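Local atomic coordinates of uncharacterized protein (Bacteroides ovatus CL02T12C04, PDB entry 6PTM), a protein that probably hydrolyses carrageenan from chain ends, acting as an exo-carrageenase of glycoside hydrolase family GH42. Residues Asp159-Val164 against Tyr553-Gln558; Glu611-Val616 against Lys686-Met691; Thr254-Asn259 against Gln265-Leu270. All blocks are in the same frame, centred on the assembly; numbering follows the deposited sequence.

Contact 1. Residues Asp159-Val164 against Tyr553-Gln558; sequences DKDMLV and YIMSFQ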
loop_
_atom_site.group_PDB
_atom_site.type_symbol
_atom_site.label_atom_id
_atom_site.label_comp_id
_atom_site.label_asym_id
_atom_site.label_seq_id
_atom_site.Cartn_x
_atom_site.Cartn_y
_atom_site.Cartn_z
ATOM N N ASP A 159 -17.389 6.208 2.599
ATOM C CA ASP A 159 -18.373 6.347 1.509
ATOM C C ASP A 159 -17.655 6.027 0.199
ATOM O O ASP A 159 -16.857 6.863 -0.270
ATOM C CB ASP A 159 -18.993 7.741 1.571
ATOM C CG ASP A 159 -20.021 8.017 0.497
ATOM O OD1 ASP A 159 -20.321 7.111 -0.269
ATOM O OD2 ASP A 159 -20.463 9.139 0.422
ATOM N N LYS A 160 -17.947 4.875 -0.381
ATOM C CA LYS A 160 -17.318 4.393 -1.643
ATOM C C LYS A 160 -15.791 4.426 -1.457
ATOM O O LYS A 160 -15.337 3.671 -0.596
ATOM C CB LYS A 160 -17.891 5.192 -2.822
ATOM C CG LYS A 160 -17.530 4.676 -4.208
ATOM C CD LYS A 160 -18.406 5.236 -5.301
ATOM C CE LYS A 160 -17.951 4.864 -6.700
ATOM N NZ LYS A 160 -18.777 5.532 -7.731
ATOM N N ASP A 161 -15.070 5.256 -2.222
ATOM C CA ASP A 161 -13.584 5.314 -2.213
ATOM C C ASP A 161 -13.122 6.451 -1.290
ATOM O O ASP A 161 -11.958 6.804 -1.352
ATOM C CB ASP A 161 -13.005 5.535 -3.618
ATOM C CG ASP A 161 -13.511 6.768 -4.348
ATOM O OD1 ASP A 161 -14.514 7.307 -3.936
ATOM O OD2 ASP A 161 -12.894 7.161 -5.319
ATOM N N MET A 162 -13.997 6.947 -0.420
ATOM C CA MET A 162 -13.590 8.098 0.418
ATOM C C MET A 162 -13.837 7.887 1.907
ATOM O O MET A 162 -14.704 7.119 2.275
ATOM C CB MET A 162 -14.387 9.360 0.065
ATOM C CG MET A 162 -14.422 9.711 -1.392
ATOM S SD MET A 162 -15.608 11.011 -1.744
ATOM C CE MET A 162 -17.124 10.065 -1.745
ATOM N N LEU A 163 -13.053 8.613 2.693
ATOM C CA LEU A 163 -13.313 8.808 4.133
ATOM C C LEU A 163 -13.929 10.211 4.169
ATOM O O LEU A 163 -13.293 11.148 3.673
ATOM C CB LEU A 163 -12.009 8.709 4.919
ATOM C CG LEU A 163 -11.568 7.275 5.195
ATOM C CD1 LEU A 163 -10.241 7.248 5.912
ATOM C CD2 LEU A 163 -12.625 6.528 5.992
ATOM N N VAL A 164 -15.139 10.326 4.705
ATOM C CA VAL A 164 -15.886 11.610 4.633
ATOM C C VAL A 164 -16.045 12.264 6.009
ATOM O O VAL A 164 -16.462 11.600 6.947
ATOM C CB VAL A 164 -17.255 11.382 3.964
ATOM C CG1 VAL A 164 -18.145 12.608 4.014
ATOM C CG2 VAL A 164 -17.119 10.878 2.538
ATOM N N TYR A 553 -9.421 17.738 -5.539
ATOM C CA TYR A 553 -8.378 17.548 -6.572
ATOM C C TYR A 553 -7.792 16.124 -6.432
ATOM O O TYR A 553 -7.649 15.409 -7.435
ATOM C CB TYR A 553 -7.296 18.622 -6.457
ATOM C CG TYR A 553 -7.717 20.024 -6.834
ATOM C CD1 TYR A 553 -8.892 20.286 -7.532
ATOM C CD2 TYR A 553 -6.908 21.104 -6.491
ATOM C CE1 TYR A 553 -9.225 21.581 -7.897
ATOM C CE2 TYR A 553 -7.235 22.397 -6.841
ATOM C CZ TYR A 553 -8.393 22.633 -7.555
ATOM O OH TYR A 553 -8.712 23.912 -7.913
ATOM N N ILE A 554 -7.481 15.724 -5.195
ATOM C CA ILE A 554 -6.813 14.440 -4.882
ATOM C C ILE A 554 -7.744 13.322 -5.326
ATOM O O ILE A 554 -7.286 12.399 -6.076
ATOM C CB ILE A 554 -6.398 14.361 -3.401
ATOM C CG1 ILE A 554 -5.389 15.442 -3.014
ATOM C CG2 ILE A 554 -5.862 12.977 -3.082
ATOM C CD1 ILE A 554 -4.132 15.483 -3.870
ATOM N N MET A 555 -9.037 13.409 -5.002
ATOM C CA MET A 555 -9.927 12.306 -5.433
ATOM C C MET A 555 -9.995 12.305 -6.965
ATOM O O MET A 555 -10.018 11.226 -7.503
ATOM C CB MET A 555 -11.333 12.386 -4.835
ATOM C CG MET A 555 -11.374 12.318 -3.345
ATOM S SD MET A 555 -10.545 10.839 -2.657
ATOM C CE MET A 555 -11.317 9.564 -3.651
ATOM N N SER A 556 -9.983 13.465 -7.649
ATOM C CA SER A 556 -9.985 13.504 -9.132
ATOM C C SER A 556 -8.720 12.815 -9.673
ATOM O O SER A 556 -8.825 11.993 -10.651
ATOM C CB SER A 556 -10.131 14.892 -9.662
ATOM O OG SER A 556 -11.413 15.406 -9.337
ATOM N N PHE A 557 -7.560 13.088 -9.079
ATOM C CA PHE A 557 -6.311 12.385 -9.492
ATOM C C PHE A 557 -6.437 10.876 -9.236
ATOM O O PHE A 557 -6.029 10.130 -10.129
ATOM C CB PHE A 557 -5.067 12.937 -8.794
ATOM C CG PHE A 557 -4.646 14.298 -9.275
ATOM C CD1 PHE A 557 -4.231 14.484 -10.589
ATOM C CD2 PHE A 557 -4.637 15.386 -8.420
ATOM C CE1 PHE A 557 -3.830 15.737 -11.038
ATOM C CE2 PHE A 557 -4.193 16.619 -8.861
ATOM C CZ PHE A 557 -3.820 16.803 -10.169
ATOM N N GLN A 558 -6.978 10.429 -8.098
ATOM C CA GLN A 558 -7.075 8.969 -7.772
ATOM C C GLN A 558 -8.013 8.305 -8.789
ATOM O O GLN A 558 -7.780 7.151 -9.198
ATOM C CB GLN A 558 -7.642 8.700 -6.370
ATOM C CG GLN A 558 -6.717 9.028 -5.193
ATOM C CD GLN A 558 -7.315 8.552 -3.889
ATOM O OE1 GLN A 558 -8.431 7.973 -3.875
ATOM N NE2 GLN A 558 -6.567 8.737 -2.802
HETATM O O HOH W 1 -10.294 6.734 -5.741
HETATM O O HOH W 2 -9.182 7.378 -1.326
#
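The carboxylate of D161 has the terminal methyl of M555 over one of its faces: CE of M555 lies 3.3 Å from OD2 and 3.6 Å from CG of D161. Past this methyl stands a second flat group, the side-chain amide of Q558, joined to the carboxylate through water. The contact sets the tip of a two-residue beta hairpin against helix 551-559. Strands 157-159 and 162-165 of the hairpin are linked by a type II' turn from D159 to M162, closed by D159 N to M162 O and M162 N to D159 O. The hairpin leads into strand 168-175, the first of the eight parallel strands that make up the (beta/alpha)8 barrel expected of this family, and the helix follows the last of them. D161 holds CG between its backbone N and carbonyl carbon (chi1 56°), which sends the carboxylate toward the helix. M555 reaches out to meet it with a chain bent at both chi2 and chi3, and the same methyl also touches CG of M162 at 3.8 Å, the two methionines meeting at a slant. P169 and F171 of strand 168-175 pack on M555 as well, so the M555 side chain lies between apolar neighbours and a charged group. That charge is probably offset by R559, the residue after Q558 on the helix, whose NE forms a salt bridge with OD2 of D161. Q558 is anchored by NE2, which is hydrogen-bonded to the carbonyl of T497, while its OE1 is left to face the hairpin. Between Q558 OE1 and D161 OD2 sits one water, 2.9 Å from the former and 2.7 Å from the latter. A second water donates both its protons, one to Q558 OE1 at 2.7 Å and the other to the backbone O of D161 at 2.8 Å.

Contact 2. Residues Glu611-Val616 against Lys686-Met691; sequences EWDAIV and KSNKGM
N688 donates from ND2 to OD1 of D613 over 2.8 Å, with an N-H...O angle of 153°, and this one bond carries the contact. The amide approaches on the syn side of the carboxylate but 35° out of its plane, and the two flat groups stand almost perpendicular to each other. CB of N688 lies 3.5 Å from OD1 of D613. With CG anti to the backbone N (chi1 -167°), the N688 side chain points its amide at the loop ahead of strand 614-617. OD1 serves a second partner, a salt bridge from NH2 of R561, so one carboxylate oxygen is gripped by an amide and a guanidinium group, which probably favours the charged form of the aspartate. Replacing the D613 carboxylate by an alanine methyl is likely to leave R561 without this counter-charge and the amide of N688 free to turn. Behind N688 stands the end of helix 674-687. It closes in a Schellman motif with K689, at positive phi, as the C' residue: K689 N bonds to K686 O at 2.7 Å, and G690 N to V685 O. The turn brings G690 in close beside D613, where a CB would come tightly against OD2. V685 and P563 pack against D613 too. The setting is a flavodoxin-like domain, whose five parallel strands run in the order 2-1-3-4-5. Strand 614-617 is central, hydrogen-bonded to 564-567 and to 640-643; helix 674-687 lies along it, A684 touching A614 and M677 touching V616. W612, whose CB points away from the helix end, packs instead on I604 and L605 of helix 602-607.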
loop_
_atom_site.group_PDB
_atom_site.type_symbol
_atom_site.label_atom_id
_atom_site.label_comp_id
_atom_site.label_asym_id
_atom_site.label_seq_id
_atom_site.Cartn_x
_atom_site.Cartn_y
_atom_site.Cartn_z
ATOM N N GLU A 611 -13.011 1.247 -19.432
ATOM C CA GLU A 611 -12.732 2.703 -19.516
ATOM C C GLU A 611 -11.233 2.860 -19.799
ATOM O O GLU A 611 -10.471 3.370 -18.925
ATOM C CB GLU A 611 -13.228 3.369 -18.230
ATOM C CG GLU A 611 -14.744 3.424 -18.099
ATOM C CD GLU A 611 -15.284 3.934 -16.763
ATOM O OE1 GLU A 611 -14.502 4.193 -15.846
ATOM O OE2 GLU A 611 -16.507 4.047 -16.628
ATOM N N TRP A 612 -10.823 2.433 -20.983
ATOM C CA TRP A 612 -9.448 2.576 -21.488
ATOM C C TRP A 612 -9.436 2.518 -23.017
ATOM O O TRP A 612 -10.463 2.155 -23.626
ATOM C CB TRP A 612 -8.556 1.496 -20.876
ATOM C CG TRP A 612 -9.078 0.116 -21.119
ATOM C CD1 TRP A 612 -9.004 -0.605 -22.269
ATOM C CD2 TRP A 612 -9.713 -0.729 -20.156
ATOM N NE1 TRP A 612 -9.560 -1.841 -22.088
ATOM C CE2 TRP A 612 -9.998 -1.946 -20.799
ATOM C CE3 TRP A 612 -10.062 -0.568 -18.812
ATOM C CZ2 TRP A 612 -10.597 -3.009 -20.142
ATOM C CZ3 TRP A 612 -10.647 -1.622 -18.155
ATOM C CH2 TRP A 612 -10.935 -2.812 -18.826
ATOM N N ASP A 613 -8.304 2.885 -23.605
ATOM C CA ASP A 613 -8.150 3.026 -25.076
ATOM C C ASP A 613 -7.370 1.813 -25.583
ATOM O O ASP A 613 -7.487 1.456 -26.750
ATOM C CB ASP A 613 -7.425 4.334 -25.415
ATOM C CG ASP A 613 -8.052 5.581 -24.851
ATOM O OD1 ASP A 613 -9.278 5.613 -24.837
ATOM O OD2 ASP A 613 -7.285 6.523 -24.410
ATOM N N ALA A 614 -6.536 1.194 -24.751
ATOM C CA ALA A 614 -5.758 0.038 -25.220
ATOM C C ALA A 614 -5.311 -0.844 -24.063
ATOM O O ALA A 614 -5.078 -0.301 -22.971
ATOM C CB ALA A 614 -4.562 0.510 -26.023
ATOM N N ILE A 615 -5.181 -2.141 -24.363
ATOM C CA ILE A 615 -4.462 -3.135 -23.529
ATOM C C ILE A 615 -3.101 -3.397 -24.184
ATOM O O ILE A 615 -3.028 -3.651 -25.417
ATOM C CB ILE A 615 -5.337 -4.392 -23.364
ATOM C CG1 ILE A 615 -6.619 -4.066 -22.583
ATOM C CG2 ILE A 615 -4.548 -5.551 -22.761
ATOM C CD1 ILE A 615 -7.645 -5.212 -22.559
ATOM N N VAL A 616 -2.047 -3.410 -23.377
ATOM C CA VAL A 616 -0.703 -3.791 -23.868
ATOM C C VAL A 616 -0.410 -5.176 -23.307
ATOM O O VAL A 616 -0.731 -5.415 -22.146
ATOM C CB VAL A 616 0.367 -2.731 -23.550
ATOM C CG1 VAL A 616 -0.050 -1.374 -24.071
ATOM C CG2 VAL A 616 0.711 -2.646 -22.081
ATOM N N LYS A 686 -3.956 9.205 -28.067
ATOM C CA LYS A 686 -4.102 10.432 -28.912
ATOM C C LYS A 686 -5.346 10.259 -29.805
ATOM O O LYS A 686 -6.170 11.188 -29.825
ATOM C CB LYS A 686 -2.822 10.729 -29.716
ATOM C CG LYS A 686 -2.635 12.179 -30.197
ATOM C CD LYS A 686 -1.417 12.434 -31.101
ATOM N N SER A 687 -5.560 9.086 -30.403
ATOM C CA SER A 687 -6.720 8.826 -31.294
ATOM C C SER A 687 -8.022 9.023 -30.539
ATOM O O SER A 687 -8.968 9.436 -31.171
ATOM C CB SER A 687 -6.709 7.459 -31.873
ATOM O OG SER A 687 -5.594 7.340 -32.705
ATOM N N ASN A 688 -8.076 8.742 -29.237
ATOM C CA ASN A 688 -9.315 8.964 -28.448
ATOM C C ASN A 688 -9.207 10.288 -27.682
ATOM O O ASN A 688 -9.989 10.476 -26.714
ATOM C CB ASN A 688 -9.623 7.761 -27.544
ATOM C CG ASN A 688 -11.023 7.832 -26.987
ATOM O OD1 ASN A 688 -11.923 8.332 -27.640
ATOM N ND2 ASN A 688 -11.210 7.390 -25.762
ATOM N N LYS A 689 -8.297 11.173 -28.103
ATOM C CA LYS A 689 -8.162 12.553 -27.578
ATOM C C LYS A 689 -7.884 12.502 -26.059
ATOM O O LYS A 689 -8.409 13.343 -25.362
ATOM C CB LYS A 689 -9.432 13.355 -27.913
ATOM C CG LYS A 689 -9.823 13.400 -29.396
ATOM C CD LYS A 689 -10.929 14.413 -29.732
ATOM N N GLY A 690 -7.109 11.527 -25.570
ATOM C CA GLY A 690 -6.921 11.265 -24.127
ATOM C C GLY A 690 -5.617 11.807 -23.573
ATOM O O GLY A 690 -5.356 11.576 -22.391
ATOM N N MET A 691 -4.786 12.479 -24.377
ATOM C CA MET A 691 -3.471 12.953 -23.891
ATOM C C MET A 691 -3.740 14.128 -22.961
ATOM O O MET A 691 -4.800 14.750 -23.043
ATOM C CB MET A 691 -2.526 13.353 -25.033
ATOM C CG MET A 691 -2.083 12.176 -25.905
ATOM S SD MET A 691 -1.284 10.860 -24.956
ATOM C CE MET A 691 0.289 11.646 -24.598
#

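Contact 3. Residues Thr254-Asn259 against Gln265-Leu270; sequences TMYDIN and QVNSDL
Y256 reaches from an irregular loop to N267 on helix 261-278, and its side chain can be followed outward from CB. There CG is held between the backbone N and the carbonyl carbon (chi1 65°), which turns the ring toward the helix. Partway along, CG2 of T254 lies 4.0 Å above one face of the Y256 ring, displaced toward the rim. A263 and W374, from helices 261-278 and 358-385, also touch the side chain. Farther out, ND2 of N267 is 3.8 Å from CE2 and 3.6 Å from CZ of Y256, with the amide plane inclined 36° to the ring. At the tip, OH of Y256 accepts from ND2 of N267 at 3.0 Å; the N-H...O angle of 140° makes this bond noticeably bent, and the hydroxyl lies somewhat outside the amide plane. The stronger polar partner of OH is ND1 of H231. Beyond the tyrosine the loop folds on itself in an Asx turn, where OD1 of D257 accepts from the backbone N of N259 at 2.9 Å, from above the carboxylate plane, while OD2 bonds to OG of S309. Loop and helix belong to the connection between barrel strands 225-230 and 288-292. H231 directly follows the first of these and N198 follows strand 192-197, so the tyrosine tip lies near the carboxyl ends of barrel strands, where enzymes of this fold carry their active sites. The N267 amide is fixed at both ends: ND2 gives to Y256 OH and the carbonyl of A263, and OD1 is bonded to ND2 of N198. A flipped amide would probably be mismatched with A263 O and N198 ND2, so this buried link is probably sensitive to the amide's orientation.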
loop_
_atom_site.group_PDB
_atom_site.type_symbol
_atom_site.label_atom_id
_atom_site.label_comp_id
_atom_site.label_asym_id
_atom_site.label_seq_id
_atom_site.Cartn_x
_atom_site.Cartn_y
_atom_site.Cartn_z
ATOM N N THR A 254 0.184 -17.042 10.667
ATOM C CA THR A 254 -0.933 -18.029 10.866
ATOM C C THR A 254 -0.337 -19.372 11.322
ATOM O O THR A 254 0.010 -20.214 10.466
ATOM C CB THR A 254 -1.828 -18.179 9.622
ATOM O OG1 THR A 254 -2.260 -16.910 9.136
ATOM C CG2 THR A 254 -3.049 -19.030 9.903
ATOM N N MET A 255 -0.190 -19.573 12.627
ATOM C CA MET A 255 0.626 -20.683 13.174
ATOM C C MET A 255 -0.308 -21.861 13.495
ATOM O O MET A 255 -0.302 -22.406 14.618
ATOM C CB MET A 255 1.411 -20.214 14.402
ATOM C CG MET A 255 2.517 -19.249 14.067
ATOM S SD MET A 255 3.550 -19.872 12.724
ATOM C CE MET A 255 4.179 -21.360 13.515
ATOM N N TYR A 256 -1.124 -22.226 12.524
ATOM C CA TYR A 256 -2.058 -23.365 12.588
ATOM C C TYR A 256 -2.536 -23.629 11.155
ATOM O O TYR A 256 -2.280 -22.819 10.264
ATOM C CB TYR A 256 -3.178 -23.093 13.594
ATOM C CG TYR A 256 -4.122 -21.959 13.277
ATOM C CD1 TYR A 256 -3.941 -20.682 13.794
ATOM C CD2 TYR A 256 -5.204 -22.155 12.436
ATOM C CE1 TYR A 256 -4.820 -19.642 13.485
ATOM C CE2 TYR A 256 -6.056 -21.117 12.084
ATOM C CZ TYR A 256 -5.898 -19.858 12.641
ATOM O OH TYR A 256 -6.792 -18.853 12.306
ATOM N N ASP A 257 -3.249 -24.730 10.974
ATOM C CA ASP A 257 -3.661 -25.238 9.648
ATOM C C ASP A 257 -4.998 -24.607 9.264
ATOM O O ASP A 257 -6.001 -24.979 9.871
ATOM C CB ASP A 257 -3.798 -26.757 9.722
ATOM C CG ASP A 257 -4.234 -27.364 8.400
ATOM O OD1 ASP A 257 -4.280 -26.626 7.398
ATOM O OD2 ASP A 257 -4.468 -28.570 8.382
ATOM N N ILE A 258 -5.018 -23.722 8.260
ATOM C CA ILE A 258 -6.291 -23.093 7.786
ATOM C C ILE A 258 -7.255 -24.149 7.223
ATOM O O ILE A 258 -8.445 -23.842 7.066
ATOM C CB ILE A 258 -6.033 -21.963 6.773
ATOM C CG1 ILE A 258 -5.247 -22.433 5.541
ATOM C CG2 ILE A 258 -5.370 -20.795 7.459
ATOM C CD1 ILE A 258 -5.117 -21.385 4.452
ATOM N N ASN A 259 -6.790 -25.362 6.899
ATOM C CA ASN A 259 -7.691 -26.405 6.343
ATOM C C ASN A 259 -8.106 -27.419 7.429
ATOM O O ASN A 259 -8.727 -28.425 7.058
ATOM C CB ASN A 259 -7.050 -27.059 5.118
ATOM C CG ASN A 259 -6.887 -26.067 3.998
ATOM O OD1 ASN A 259 -5.772 -25.749 3.595
ATOM N ND2 ASN A 259 -8.005 -25.573 3.480
ATOM N N GLN A 265 -13.597 -24.371 13.642
ATOM C CA GLN A 265 -14.443 -24.299 14.870
ATOM C C GLN A 265 -13.969 -23.103 15.722
ATOM O O GLN A 265 -14.802 -22.285 16.186
ATOM C CB GLN A 265 -14.380 -25.610 15.667
ATOM C CG GLN A 265 -15.060 -25.523 17.049
ATOM C CD GLN A 265 -14.757 -26.742 17.888
ATOM O OE1 GLN A 265 -14.836 -27.845 17.373
ATOM N NE2 GLN A 265 -14.329 -26.557 19.143
ATOM N N VAL A 266 -12.668 -22.990 15.926
ATOM C CA VAL A 266 -12.112 -22.005 16.891
ATOM C C VAL A 266 -12.360 -20.595 16.340
ATOM O O VAL A 266 -12.839 -19.708 17.100
ATOM C CB VAL A 266 -10.630 -22.283 17.234
ATOM C CG1 VAL A 266 -10.011 -21.112 17.974
ATOM C CG2 VAL A 266 -10.452 -23.564 18.049
ATOM N N ASN A 267 -12.069 -20.381 15.057
ATOM C CA ASN A 267 -12.296 -19.059 14.434
ATOM C C ASN A 267 -13.791 -18.720 14.481
ATOM O O ASN A 267 -14.096 -17.579 14.829
ATOM C CB ASN A 267 -11.698 -19.002 13.027
ATOM C CG ASN A 267 -10.209 -18.790 13.099
ATOM O OD1 ASN A 267 -9.725 -17.657 13.109
ATOM N ND2 ASN A 267 -9.470 -19.874 13.192
ATOM N N SER A 268 -14.675 -19.652 14.125
ATOM C CA SER A 268 -16.155 -19.481 14.180
ATOM C C SER A 268 -16.563 -19.096 15.612
ATOM O O SER A 268 -17.353 -18.158 15.775
ATOM C CB SER A 268 -16.880 -20.707 13.690
ATOM O OG SER A 268 -16.711 -20.824 12.278
ATOM N N ASP A 269 -15.961 -19.740 16.611
ATOM C CA ASP A 269 -16.305 -19.511 18.040
ATOM C C ASP A 269 -15.823 -18.119 18.451
ATOM O O ASP A 269 -16.590 -17.406 19.145
ATOM C CB ASP A 269 -15.763 -20.620 18.951
ATOM C CG ASP A 269 -16.584 -21.896 18.943
ATOM O OD1 ASP A 269 -17.700 -21.870 18.454
ATOM O OD2 ASP A 269 -16.098 -22.882 19.468
ATOM N N LEU A 270 -14.600 -17.746 18.062
ATOM C CA LEU A 270 -14.078 -16.392 18.346
ATOM C C LEU A 270 -15.060 -15.351 17.798
ATOM O O LEU A 270 -15.485 -14.464 18.586
ATOM C CB LEU A 270 -12.663 -16.189 17.780
ATOM C CG LEU A 270 -12.053 -14.832 18.108
ATOM C CD1 LEU A 270 -11.896 -14.653 19.619
ATOM C CD2 LEU A 270 -10.700 -14.655 17.435
#

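Overall arrangement
Contact 3 lies in a connection between barrel strands, while contact 1 joins the hairpin before the first barrel strand to a helix after the last. Along the chain contact 3 is nested inside the long loop that contact 1 closes, yet their centres are 36 Å apart. Contact 2 opens after contact 1 has closed and lies in the following flavodoxin-like domain; its centre is 23 Å from that of contact 1, with nearest atoms about 9 Å apart. Contacts 2 and 3 are the farthest pair, about 47 Å between centres. The structure is unliganded, so no substrate marks the catalytic site; contact 3, near the carboxyl ends of barrel strands, is on the side where such enzymes usually carry it.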